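Local structure of adenosylmethionine-8-amino-7-oxononanoate aminotransferase (Methanocaldococcus jannaschii, 6ZHK) at residues A[151-156]-A[239-244]; A[161-166]-A[170-175]; A[387-392]-A[396-401]. The protein probably transfers the amino group of S-adenosyl-L-methionine to 7-keto-8-aminopelargonic acid in biotin synthesis, with pyridoxal 5'-phosphate as cofactor. One frame throughout, in Å; residues are numbered along the deposited sequence. Where two conformers were deposited one is given.

Contact 1: residues A[151-156]-A[239-244]; sequences VKEGYH and GSAGMI
Two loops at the predicted substrate site of this class-III aminotransferase meet where Tyr155 and Glu153 lie against Ser240 and Ala241. Residues 151-154 leave strand 147-151 through a type II turn, closed by Gly154 N on Val151 O at 3.2 Å, and this turn presents Glu153 to the second loop. Tyr155, predicted to bind substrate, places CG anti to the backbone N (chi1 176°), which sets the base of its ring beside Ser240; the closest approach is 3.6 Å between Tyr155 CB and Ser240 CB. Ser240 CB approaches the ring obliquely. The phenol end leads elsewhere, its OH hydrogen-bonded to Asp158. Glu153 CB faces the methyl of Ala241, with CB of Glu153 and CB of Ala241 3.9 Å apart. Beyond, the extended Glu153 side chain crosses that of Ile244 at about a right angle, and OE1 goes on to bond Tyr189. Within the second loop, Gly239 O accepts hydrogen bonds from Gly242 N and Met243 N, both reaching the same face of its plane, which curls the loop tightly. Direct hydrogen bonds between the loops are absent; instead one water donates to Glu153 O at 3.0 Å and accepts from Ala241 N at 3.1 Å.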
# COMPACT_ATOMS: atom_id res chain seq x y z
N VAL A 151 8.46 3.75 20.77
CA VAL A 151 7.88 3.37 22.06
C VAL A 151 7.25 2.00 22.01
O VAL A 151 6.75 1.56 20.98
CB VAL A 151 6.88 4.41 22.59
CG1 VAL A 151 7.59 5.69 22.99
CG2 VAL A 151 5.71 4.69 21.64
N LYS A 152 7.31 1.32 23.16
CA LYS A 152 6.59 0.07 23.31
C LYS A 152 5.09 0.34 23.13
O LYS A 152 4.59 1.39 23.58
CB LYS A 152 6.86 -0.51 24.69
CG LYS A 152 8.28 -1.06 24.90
CD LYS A 152 8.55 -1.32 26.38
CE LYS A 152 10.03 -1.21 26.72
NZ LYS A 152 10.39 -1.99 27.93
N GLU A 153 4.43 -0.61 22.46
CA GLU A 153 2.99 -0.58 22.21
C GLU A 153 2.64 0.42 21.11
O GLU A 153 1.46 0.54 20.79
CB GLU A 153 2.16 -0.18 23.46
CG GLU A 153 2.14 -1.19 24.61
CD GLU A 153 1.50 -0.69 25.93
OE1 GLU A 153 0.82 0.38 25.94
OE2 GLU A 153 1.72 -1.35 26.97
N GLY A 154 3.60 1.15 20.54
CA GLY A 154 3.26 2.01 19.41
C GLY A 154 2.93 1.16 18.17
O GLY A 154 3.33 0.01 18.09
N TYR A 155 2.24 1.76 17.19
CA TYR A 155 1.79 0.98 16.04
C TYR A 155 1.86 1.90 14.82
O TYR A 155 1.40 3.03 14.90
CB TYR A 155 0.34 0.52 16.26
CG TYR A 155 -0.19 -0.21 15.04
CD1 TYR A 155 0.08 -1.56 14.85
CD2 TYR A 155 -0.97 0.45 14.10
CE1 TYR A 155 -0.32 -2.23 13.70
CE2 TYR A 155 -1.44 -0.22 12.97
CZ TYR A 155 -1.10 -1.55 12.78
OH TYR A 155 -1.56 -2.18 11.67
N HIS A 156 2.44 1.38 13.71
CA HIS A 156 2.70 2.14 12.50
C HIS A 156 2.29 1.35 11.26
O HIS A 156 2.43 1.87 10.15
CB HIS A 156 4.18 2.56 12.47
CG HIS A 156 4.43 3.57 13.56
ND1 HIS A 156 3.83 4.80 13.58
CD2 HIS A 156 5.15 3.49 14.68
CE1 HIS A 156 4.15 5.44 14.69
NE2 HIS A 156 5.01 4.70 15.34
N GLY A 239 -3.20 4.73 19.07
CA GLY A 239 -4.48 4.16 18.69
C GLY A 239 -4.61 2.68 19.05
O GLY A 239 -5.49 2.26 19.84
N SER A 240 -3.79 1.89 18.38
CA SER A 240 -3.89 0.44 18.45
C SER A 240 -3.57 -0.06 19.87
O SER A 240 -4.05 -1.10 20.32
CB SER A 240 -2.97 -0.17 17.43
OG SER A 240 -2.83 -1.55 17.64
N ALA A 241 -2.84 0.76 20.65
CA ALA A 241 -2.58 0.39 22.04
C ALA A 241 -3.84 0.57 22.89
O ALA A 241 -3.84 0.18 24.05
CB ALA A 241 -1.42 1.17 22.63
N GLY A 242 -4.88 1.24 22.36
CA GLY A 242 -6.16 1.36 23.04
C GLY A 242 -6.56 2.81 23.31
O GLY A 242 -7.09 3.13 24.39
N MET A 243 -6.23 3.70 22.34
CA MET A 243 -6.53 5.11 22.38
C MET A 243 -5.96 5.72 23.65
O MET A 243 -6.67 6.45 24.33
CB MET A 243 -8.05 5.39 22.26
CG MET A 243 -8.62 4.83 20.96
SD MET A 243 -7.91 5.73 19.54
CE MET A 243 -8.07 4.45 18.28
N ILE A 244 -4.67 5.49 23.92
CA ILE A 244 -4.10 6.13 25.09
C ILE A 244 -3.41 7.43 24.67
O ILE A 244 -2.51 7.43 23.85
CB ILE A 244 -3.08 5.18 25.74
CG1 ILE A 244 -3.64 3.76 25.87
CG2 ILE A 244 -2.65 5.78 27.08
CD1 ILE A 244 -2.60 2.72 26.28
O HOH W 1 -0.53 2.45 19.49

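Contact 2: residues A[161-166]-A[170-175]; sequences GAMSVG and LFHGVF
A water bridges Met163 O and His172 ND1: it donates to Met163 O at 2.8 Å and lies at the imidazole edge, in plane, 2.9 Å from His172 ND1. The other nitrogen, NE2, is hydrogen-bonded to Asp158, so both ring nitrogens have partners, which would restrain the ring's rotation. Met163 then lies over one of its faces. CG of Met163 sits 3.4 Å from the His172 ring centroid, only 9° off the normal, a CH-pi contact almost directly over the centre. The sulfur comes more obliquely, toward the carbon side of the ring, with SD of Met163 3.3 Å from CD2 of His172. On the opposite face lies Phe171 CB, offset toward the rim, leaving the imidazole between a methionine chain and the preceding residue's CB. A bend about the CG-SD bond of Met163 (chi3 -76°) brings its CE to 4.1 Å from Phe175 CB, while SD stands 3.9 Å from Phe175 CD2, an oblique Met-aromatic contact. These three side chains join the C-terminal part of helix 160-165 to helix 169-172 and the 3-10 turn that follows it, across a short connection. Leu179 also touches Met163, and on the side of the dimer interface Lys131 and Gln135, both of helix 122-140 in the second subunit, pack on Met163 and Phe175 respectively.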
# COMPACT_ATOMS: atom_id res chain seq x y z
N GLY A 161 9.00 -2.90 7.56
CA GLY A 161 9.52 -1.65 8.08
C GLY A 161 8.63 -1.03 9.15
O GLY A 161 9.14 -0.62 10.23
N ALA A 162 7.30 -0.98 8.85
CA ALA A 162 6.36 -0.45 9.85
C ALA A 162 6.39 -1.29 11.13
O ALA A 162 6.32 -0.74 12.21
CB ALA A 162 4.94 -0.41 9.27
N MET A 163 6.42 -2.62 10.99
CA MET A 163 6.42 -3.47 12.19
C MET A 163 7.70 -3.22 13.01
O MET A 163 7.65 -3.32 14.22
CB MET A 163 6.41 -4.99 11.84
CG MET A 163 5.09 -5.46 11.28
SD MET A 163 5.06 -7.28 11.23
CE MET A 163 6.10 -7.60 9.80
N SER A 164 8.85 -3.03 12.35
CA SER A 164 10.16 -2.90 13.03
C SER A 164 10.11 -1.70 13.98
O SER A 164 10.53 -1.81 15.13
CB SER A 164 11.35 -2.70 12.08
OG SER A 164 11.44 -3.85 11.25
N VAL A 165 9.51 -0.61 13.50
CA VAL A 165 9.59 0.61 14.29
C VAL A 165 8.44 0.68 15.28
O VAL A 165 8.48 1.49 16.24
CB VAL A 165 9.69 1.89 13.46
CG1 VAL A 165 10.98 1.99 12.66
CG2 VAL A 165 8.44 2.15 12.61
N GLY A 166 7.42 -0.16 15.02
CA GLY A 166 6.29 -0.24 15.94
C GLY A 166 6.73 -0.99 17.18
O GLY A 166 7.82 -1.59 17.20
N LEU A 170 2.07 -8.16 20.44
CA LEU A 170 1.11 -9.22 20.17
C LEU A 170 0.99 -9.42 18.66
O LEU A 170 0.96 -10.57 18.20
CB LEU A 170 -0.27 -8.85 20.75
CG LEU A 170 -1.43 -9.80 20.44
CD1 LEU A 170 -1.31 -11.17 21.12
CD2 LEU A 170 -2.79 -9.12 20.74
N PHE A 171 0.81 -8.30 17.93
CA PHE A 171 0.57 -8.40 16.48
C PHE A 171 1.81 -8.86 15.69
O PHE A 171 1.69 -9.58 14.67
CB PHE A 171 0.07 -7.06 15.91
CG PHE A 171 -1.23 -6.55 16.47
CD1 PHE A 171 -2.14 -7.41 17.09
CD2 PHE A 171 -1.52 -5.18 16.42
CE1 PHE A 171 -3.34 -6.95 17.59
CE2 PHE A 171 -2.72 -4.73 16.96
CZ PHE A 171 -3.63 -5.59 17.53
N HIS A 172 3.00 -8.37 16.10
CA HIS A 172 4.17 -8.48 15.24
C HIS A 172 5.36 -9.24 15.86
O HIS A 172 6.33 -9.51 15.17
CB HIS A 172 4.64 -7.06 14.92
CG HIS A 172 3.57 -6.21 14.30
ND1 HIS A 172 3.53 -4.82 14.49
CD2 HIS A 172 2.65 -6.50 13.38
CE1 HIS A 172 2.54 -4.34 13.75
NE2 HIS A 172 2.00 -5.34 13.05
N GLY A 173 5.26 -9.63 17.14
CA GLY A 173 6.32 -10.26 17.91
C GLY A 173 6.87 -11.54 17.26
O GLY A 173 8.09 -11.79 17.30
N VAL A 174 6.00 -12.35 16.69
CA VAL A 174 6.48 -13.53 15.98
C VAL A 174 7.46 -13.23 14.82
O VAL A 174 8.27 -14.08 14.42
CB VAL A 174 5.29 -14.38 15.55
CG1 VAL A 174 4.46 -13.75 14.42
CG2 VAL A 174 5.75 -15.80 15.18
N PHE A 175 7.35 -12.03 14.22
CA PHE A 175 8.16 -11.68 13.05
C PHE A 175 9.55 -11.15 13.42
O PHE A 175 10.31 -10.73 12.52
CB PHE A 175 7.37 -10.72 12.16
CG PHE A 175 6.13 -11.36 11.61
CD1 PHE A 175 6.23 -12.35 10.63
CD2 PHE A 175 4.88 -11.07 12.14
CE1 PHE A 175 5.09 -13.01 10.17
CE2 PHE A 175 3.75 -11.71 11.65
CZ PHE A 175 3.87 -12.68 10.68
O HOH W 2 5.63 -3.57 16.09

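Contact 3: residues A[387-392]-A[396-401]; sequences DVRGRG and GIELVK
Gly396 pairs with Arg389 through both of its backbone polar atoms: Gly396 N donates to Arg389 O at 2.8 Å, and Gly396 O accepts from Arg389 N at 3.1 Å. A side chain at this glycine would be tight against Arg389 NE, since the arginine folds back over it. Ile397 follows on the other face, where its CG1 lies 4.2 Å from CG2 of Val388 in a non-hydrogen-bonded pair. These strands are the two arms of an antiparallel beta hairpin, 385-391 and 394-399, extended by strand 436-439 on the far side of the second arm. At Glu398 the backbone N donates to Asp387 O at 2.9 Å. Its side chain meets Arg389 NH1, which gives a salt bridge of 3.1 Å to Glu398 OE1 from above the carboxylate plane and a shorter one of 2.7 Å to the anti lone pair of Asp387 OD2. Arg389 reaches both by a bend at chi2 (-72°), with the guanidinium turned 79° from the Glu398 carboxylate. A leucine in its place would be likely to leave Asp387 OD2 and Glu398 OE1, 4.8 Å apart, without the positive charge that joins them.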
# COMPACT_ATOMS: atom_id res chain seq x y z
N ASP A 387 -11.13 2.60 32.87
CA ASP A 387 -10.56 3.86 32.42
C ASP A 387 -11.33 4.34 31.20
O ASP A 387 -11.70 3.53 30.35
CB ASP A 387 -9.04 3.71 32.14
CG ASP A 387 -8.26 5.00 31.89
OD1 ASP A 387 -8.54 6.01 32.59
OD2 ASP A 387 -7.36 4.98 30.99
N VAL A 388 -11.61 5.64 31.19
CA VAL A 388 -12.15 6.34 30.03
C VAL A 388 -11.14 7.42 29.64
O VAL A 388 -10.82 8.29 30.44
CB VAL A 388 -13.55 6.96 30.24
CG1 VAL A 388 -14.01 7.71 28.98
CG2 VAL A 388 -14.57 5.89 30.63
N ARG A 389 -10.62 7.33 28.42
CA ARG A 389 -9.53 8.22 28.05
C ARG A 389 -9.52 8.44 26.55
O ARG A 389 -10.12 7.67 25.82
CB ARG A 389 -8.18 7.63 28.51
CG ARG A 389 -7.61 6.54 27.61
CD ARG A 389 -8.35 5.25 27.70
NE ARG A 389 -7.68 4.09 27.10
CZ ARG A 389 -7.15 3.05 27.77
NH1 ARG A 389 -7.16 3.02 29.10
NH2 ARG A 389 -6.73 2.00 27.11
N GLY A 390 -8.84 9.51 26.12
CA GLY A 390 -8.68 9.74 24.69
C GLY A 390 -8.42 11.20 24.40
O GLY A 390 -8.24 11.99 25.33
N ARG A 391 -8.51 11.58 23.13
CA ARG A 391 -8.44 12.98 22.73
C ARG A 391 -9.49 13.22 21.64
O ARG A 391 -9.56 12.45 20.67
CB ARG A 391 -7.10 13.32 22.07
CG ARG A 391 -5.87 13.22 22.95
CD ARG A 391 -4.70 13.85 22.15
NE ARG A 391 -3.50 13.90 22.97
CZ ARG A 391 -3.28 14.88 23.85
NH1 ARG A 391 -4.11 15.90 23.93
NH2 ARG A 391 -2.15 14.87 24.54
N GLY A 392 -10.33 14.23 21.83
CA GLY A 392 -11.38 14.57 20.86
C GLY A 392 -12.32 13.39 20.58
O GLY A 392 -12.88 12.80 21.52
N GLY A 396 -10.96 5.57 24.21
CA GLY A 396 -11.02 4.16 24.59
C GLY A 396 -11.71 4.00 25.94
O GLY A 396 -11.61 4.90 26.82
N ILE A 397 -12.44 2.89 26.08
CA ILE A 397 -13.06 2.53 27.36
C ILE A 397 -12.57 1.15 27.74
O ILE A 397 -12.92 0.16 27.09
CB ILE A 397 -14.61 2.60 27.34
CG1 ILE A 397 -15.08 3.97 26.91
CG2 ILE A 397 -15.22 2.17 28.69
CD1 ILE A 397 -15.22 4.09 25.41
N GLU A 398 -11.70 1.14 28.77
CA GLU A 398 -10.92 -0.02 29.14
C GLU A 398 -11.71 -0.87 30.14
O GLU A 398 -12.02 -0.41 31.24
CB GLU A 398 -9.54 0.34 29.72
CG GLU A 398 -8.74 -0.93 29.97
CD GLU A 398 -7.23 -0.84 30.12
OE1 GLU A 398 -6.71 0.24 30.46
OE2 GLU A 398 -6.57 -1.89 29.92
N LEU A 399 -12.00 -2.13 29.77
CA LEU A 399 -12.82 -2.99 30.63
C LEU A 399 -11.91 -3.73 31.61
O LEU A 399 -10.84 -4.13 31.20
CB LEU A 399 -13.55 -4.01 29.74
CG LEU A 399 -14.59 -3.35 28.82
CD1 LEU A 399 -15.20 -4.33 27.80
CD2 LEU A 399 -15.66 -2.61 29.58
N VAL A 400 -12.37 -3.95 32.86
CA VAL A 400 -11.54 -4.64 33.85
C VAL A 400 -12.44 -5.54 34.68
O VAL A 400 -13.62 -5.24 34.89
CB VAL A 400 -10.76 -3.69 34.78
CG1 VAL A 400 -9.62 -3.02 34.03
CG2 VAL A 400 -11.69 -2.66 35.42
N LYS A 401 -11.85 -6.64 35.14
CA LYS A 401 -12.47 -7.71 35.91
C LYS A 401 -12.71 -7.17 37.32
O LYS A 401 -13.75 -7.43 37.89
CB LYS A 401 -11.50 -8.89 35.94
CG LYS A 401 -12.11 -10.29 35.86
CD LYS A 401 -11.08 -11.41 35.77
CE LYS A 401 -11.60 -12.74 36.28
NZ LYS A 401 -10.59 -13.45 37.10

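Contact 1 lies between the other two, its centre 12 Å from that of contact 2 and 14 Å from that of contact 3, whereas contacts 2 and 3 do not touch. Toward contact 2, Tyr155 CE1 packs 3.6 Å from His172 CE1, and Asp158 takes hydrogen bonds with the polar ends of both residues. This is consistent with contact 2 lying in a second shell behind the predicted substrate site, with Tyr25 beside both rings. His156, in contact 1, bonds Asp268, predicted to bind pyridoxal 5'-phosphate. Toward contact 3, Arg389 NE lies 2.9 Å from Gly242 O, probably a hydrogen bond, which ties the hairpin to the loop 239-244. Contact 3 is more remote: Gly396 is about 12 Å from the side chain of Arg431, which is predicted to bind substrate.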